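Putative uncharacterized protein SAG1039 (Streptococcus agalactiae serogroup V, PDB 3GWK) is a homodimeric, ESAT-6-like member of the WXG100 family that folds with its partner into a four-helix bundle and is probably exported as a small helical protein. Local coordinates at residues E11-S16 / K80-I85. Numbering follows the deposited sequence. Where two conformers were deposited one is given.
Sequences EELRSS and KVADII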
ATOM      1  N   GLU A  11     -14.962 -19.428 -10.274  1.00 13.09           N
ATOM      2  CA  GLU A  11     -15.577 -18.114 -10.102  0.53 14.27           C
ATOM      3  C   GLU A  11     -15.120 -17.426  -8.791  1.00 11.95           C
ATOM      4  O   GLU A  11     -14.858 -16.223  -8.753  1.00 12.61           O
ATOM      5  CB  GLU A  11     -17.107 -18.312 -10.055  0.53 15.16           C
ATOM      6  CG  GLU A  11     -17.692 -18.772 -11.361  0.53 22.28           C
ATOM      7  CD  GLU A  11     -17.404 -20.212 -11.832  0.53 23.92           C
ATOM      8  OE1 GLU A  11     -17.486 -20.253 -13.090  0.53 22.30           O
ATOM      9  OE2 GLU A  11     -17.137 -21.252 -11.074  0.53 16.56           O
ATOM     10  N   GLU A  12     -15.035 -18.228  -7.742  1.00 14.06           N
ATOM     11  CA  GLU A  12     -14.548 -17.697  -6.494  1.00 13.15           C
ATOM     12  C   GLU A  12     -13.090 -17.292  -6.585  1.00 12.84           C
ATOM     13  O   GLU A  12     -12.686 -16.263  -6.061  1.00 12.75           O
ATOM     14  CB  GLU A  12     -14.726 -18.670  -5.357  1.00 15.47           C
ATOM     15  CG  GLU A  12     -16.206 -18.824  -4.952  1.00 18.57           C
ATOM     16  CD  GLU A  12     -16.433 -19.899  -3.901  1.00 23.54           C
ATOM     17  OE1 GLU A  12     -15.828 -20.979  -4.037  1.00 20.19           O
ATOM     18  OE2 GLU A  12     -17.256 -19.666  -3.006  1.00 33.65           O
ATOM     19  N   LEU A  13     -12.266 -18.116  -7.257  1.00 12.21           N
ATOM     20  CA  LEU A  13     -10.876 -17.801  -7.450  1.00 12.55           C
ATOM     21  C   LEU A  13     -10.742 -16.454  -8.216  1.00 10.90           C
ATOM     22  O   LEU A  13      -9.936 -15.619  -7.869  1.00 11.86           O
ATOM     23  CB  LEU A  13     -10.179 -18.916  -8.205  1.00 12.15           C
ATOM     24  CG  LEU A  13      -9.956 -20.184  -7.413  1.00 12.61           C
ATOM     25  CD1 LEU A  13      -9.665 -21.377  -8.302  1.00 13.41           C
ATOM     26  CD2 LEU A  13      -8.870 -20.011  -6.441  1.00 15.65           C
ATOM     27  N   ARG A  14     -11.565 -16.236  -9.249  1.00 11.28           N
ATOM     28  CA  ARG A  14     -11.538 -15.015 -10.027  1.00 10.87           C
ATOM     29  C   ARG A  14     -11.974 -13.810  -9.210  1.00 10.90           C
ATOM     30  O   ARG A  14     -11.397 -12.732  -9.297  1.00 11.11           O
ATOM     31  CB  ARG A  14     -12.395 -15.202 -11.290  1.00 11.32           C
ATOM     32  CG  ARG A  14     -11.711 -16.144 -12.268  1.00 10.46           C
ATOM     33  CD  ARG A  14     -12.676 -16.578 -13.350  1.00 13.06           C
ATOM     34  NE  ARG A  14     -11.968 -17.480 -14.275  1.00 12.27           N
ATOM     35  CZ  ARG A  14     -12.537 -18.511 -14.869  1.00 13.18           C
ATOM     36  NH1 ARG A  14     -13.815 -18.756 -14.710  1.00 14.88           N
ATOM     37  NH2 ARG A  14     -11.774 -19.312 -15.614  1.00 13.80           N
ATOM     38  N   SER A  15     -12.971 -14.007  -8.341  1.00 11.98           N
ATOM     39  CA  SER A  15     -13.430 -12.878  -7.529  1.00 13.65           C
ATOM     40  C   SER A  15     -12.336 -12.491  -6.500  1.00 11.54           C
ATOM     41  O   SER A  15     -12.057 -11.312  -6.269  1.00 12.65           O
ATOM     42  CB  SER A  15     -14.629 -13.340  -6.749  1.00 17.07           C
ATOM     43  OG  SER A  15     -15.700 -13.458  -7.637  1.00 18.94           O
ATOM     44  N   SER A  16     -11.648 -13.486  -5.922  1.00 12.05           N
ATOM     45  CA  SER A  16     -10.534 -13.203  -5.029  1.00 11.66           C
ATOM     46  C   SER A  16      -9.435 -12.525  -5.765  1.00 12.49           C
ATOM     47  O   SER A  16      -8.905 -11.520  -5.286  1.00 12.54           O
ATOM     48  CB  SER A  16     -10.086 -14.489  -4.349  1.00 14.32           C
ATOM     49  OG  SER A  16     -11.019 -14.988  -3.427  1.00 15.46           O
ATOM     50  N   LYS A  80      -4.894 -18.081 -13.290  1.00 11.40           N
ATOM     51  CA  LYS A  80      -4.411 -19.243 -14.053  1.00 11.68           C
ATOM     52  C   LYS A  80      -4.963 -20.534 -13.521  1.00 10.74           C
ATOM     53  O   LYS A  80      -5.315 -21.431 -14.285  1.00 11.55           O
ATOM     54  CB  LYS A  80      -2.908 -19.194 -14.115  1.00 12.76           C
ATOM     55  CG  LYS A  80      -2.460 -18.049 -15.043  1.00 15.69           C
ATOM     56  CD  LYS A  80      -0.993 -17.756 -14.978  1.00 18.82           C
ATOM     57  CE  LYS A  80      -0.593 -16.493 -15.785  1.00 24.62           C
ATOM     58  NZ  LYS A  80      -0.778 -16.735 -17.235  1.00 30.10           N
ATOM     59  N   VAL A  81      -4.984 -20.671 -12.200  1.00 10.55           N
ATOM     60  CA  VAL A  81      -5.535 -21.861 -11.559  1.00 10.80           C
ATOM     61  C   VAL A  81      -7.043 -21.975 -11.904  1.00 11.17           C
ATOM     62  O   VAL A  81      -7.481 -23.060 -12.227  1.00 10.89           O
ATOM     63  CB  VAL A  81      -5.236 -21.864 -10.088  1.00 12.26           C
ATOM     64  CG1 VAL A  81      -6.010 -22.935  -9.355  1.00 14.52           C
ATOM     65  CG2 VAL A  81      -3.765 -22.005  -9.850  1.00 14.13           C
ATOM     66  N   ALA A  82      -7.773 -20.864 -11.839  1.00 11.16           N
ATOM     67  CA  ALA A  82      -9.175 -20.889 -12.172  1.00 10.64           C
ATOM     68  C   ALA A  82      -9.387 -21.433 -13.595  1.00 11.00           C
ATOM     69  O   ALA A  82     -10.245 -22.266 -13.844  1.00 10.59           O
ATOM     70  CB  ALA A  82      -9.798 -19.509 -12.066  1.00 11.43           C
ATOM     71  N   ASP A  83      -8.553 -20.950 -14.556  1.00  9.75           N
ATOM     72  CA  ASP A  83      -8.712 -21.423 -15.932  1.00 10.61           C
ATOM     73  C   ASP A  83      -8.436 -22.903 -16.049  1.00 10.23           C
ATOM     74  O   ASP A  83      -9.116 -23.659 -16.755  1.00 10.77           O
ATOM     75  CB  ASP A  83      -7.737 -20.698 -16.861  1.00 12.79           C
ATOM     76  CG  ASP A  83      -8.195 -19.296 -17.251  1.00 15.05           C
ATOM     77  OD1 ASP A  83      -9.342 -18.980 -17.006  1.00 16.59           O
ATOM     78  OD2 ASP A  83      -7.380 -18.560 -17.795  1.00 16.39           O
ATOM     79  N   ILE A  84      -7.404 -23.378 -15.343  1.00  9.90           N
ATOM     80  CA  ILE A  84      -7.076 -24.831 -15.402  1.00 10.46           C
ATOM     81  C   ILE A  84      -8.203 -25.660 -14.807  1.00  9.93           C
ATOM     82  O   ILE A  84      -8.576 -26.722 -15.367  1.00 10.15           O
ATOM     83  CB  ILE A  84      -5.743 -25.113 -14.692  1.00 10.45           C
ATOM     84  CG1 ILE A  84      -4.575 -24.480 -15.476  1.00 12.29           C
ATOM     85  CG2 ILE A  84      -5.523 -26.582 -14.513  1.00 13.06           C
ATOM     86  CD1 ILE A  84      -3.313 -24.304 -14.671  1.00 13.03           C
ATOM     87  N   ILE A  85      -8.753 -25.216 -13.699  1.00  9.80           N
ATOM     88  CA  ILE A  85      -9.848 -25.962 -13.094  1.00 10.47           C
ATOM     89  C   ILE A  85     -11.081 -25.937 -14.017  1.00 11.45           C
ATOM     90  O   ILE A  85     -11.729 -26.987 -14.221  1.00 10.70           O
ATOM     91  CB  ILE A  85     -10.200 -25.454 -11.694  1.00 11.48           C
ATOM     92  CG1 ILE A  85      -9.008 -25.689 -10.783  1.00 13.41           C
ATOM     93  CG2 ILE A  85     -11.451 -26.092 -11.159  1.00 12.80           C
ATOM     94  CD1 ILE A  85      -9.157 -25.097  -9.372  1.00 15.77           C
TER
HETATM   95  O   HOH W   1      -9.259 -16.984 -14.883  1.00 14.46           O
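Leu13 and Ala82 face each other where the two helices draw together, and their CB atoms stand 3.9 Å apart. Alanine suits this place because its lone methyl lets the nearly antiparallel helices (167°) approach to 8.6 Å between axes. Leucine, being longer, reaches past that methyl: Leu13 CD1 touches Val81 CG1 at 4.1 Å and Ile85 CD1 at 3.9 Å, both on the same side of it. The side chains of Leu13 and Ile85 cross at about a right angle.

The polar interactions lie on the more exposed flank. Arginine is long enough to span the gap with its aliphatic part on alanine: chi1 sets Arg14 CG 3.9 Å from Ala82 CB, and the extended chain carries NE on past that methyl, which sits under one guanidinium face. Beyond it, Arg14 NH2 donates a somewhat bent hydrogen bond (144°) to Asp83 OD1, 2.8 Å away, within a salt bridge; the short aspartate places its carboxylate near the guanidinium edge, the two planes 55° apart. A water at that edge accepts from NE and donates to the same OD1, which therefore receives two bonds. Glu86 takes NH1 in a second salt bridge, spreading the arginine's charge over two acids.

Leu8 and Leu78 also pack on Leu13, and Ile6 touches Val81 and Ile85. The contact thus joins the start of helix 10-44 to the later part of helix 51-95 in the helical hairpin, while Ser16 OG hydrogen-bonds Glu37 of the second subunit in the four-helix dimer.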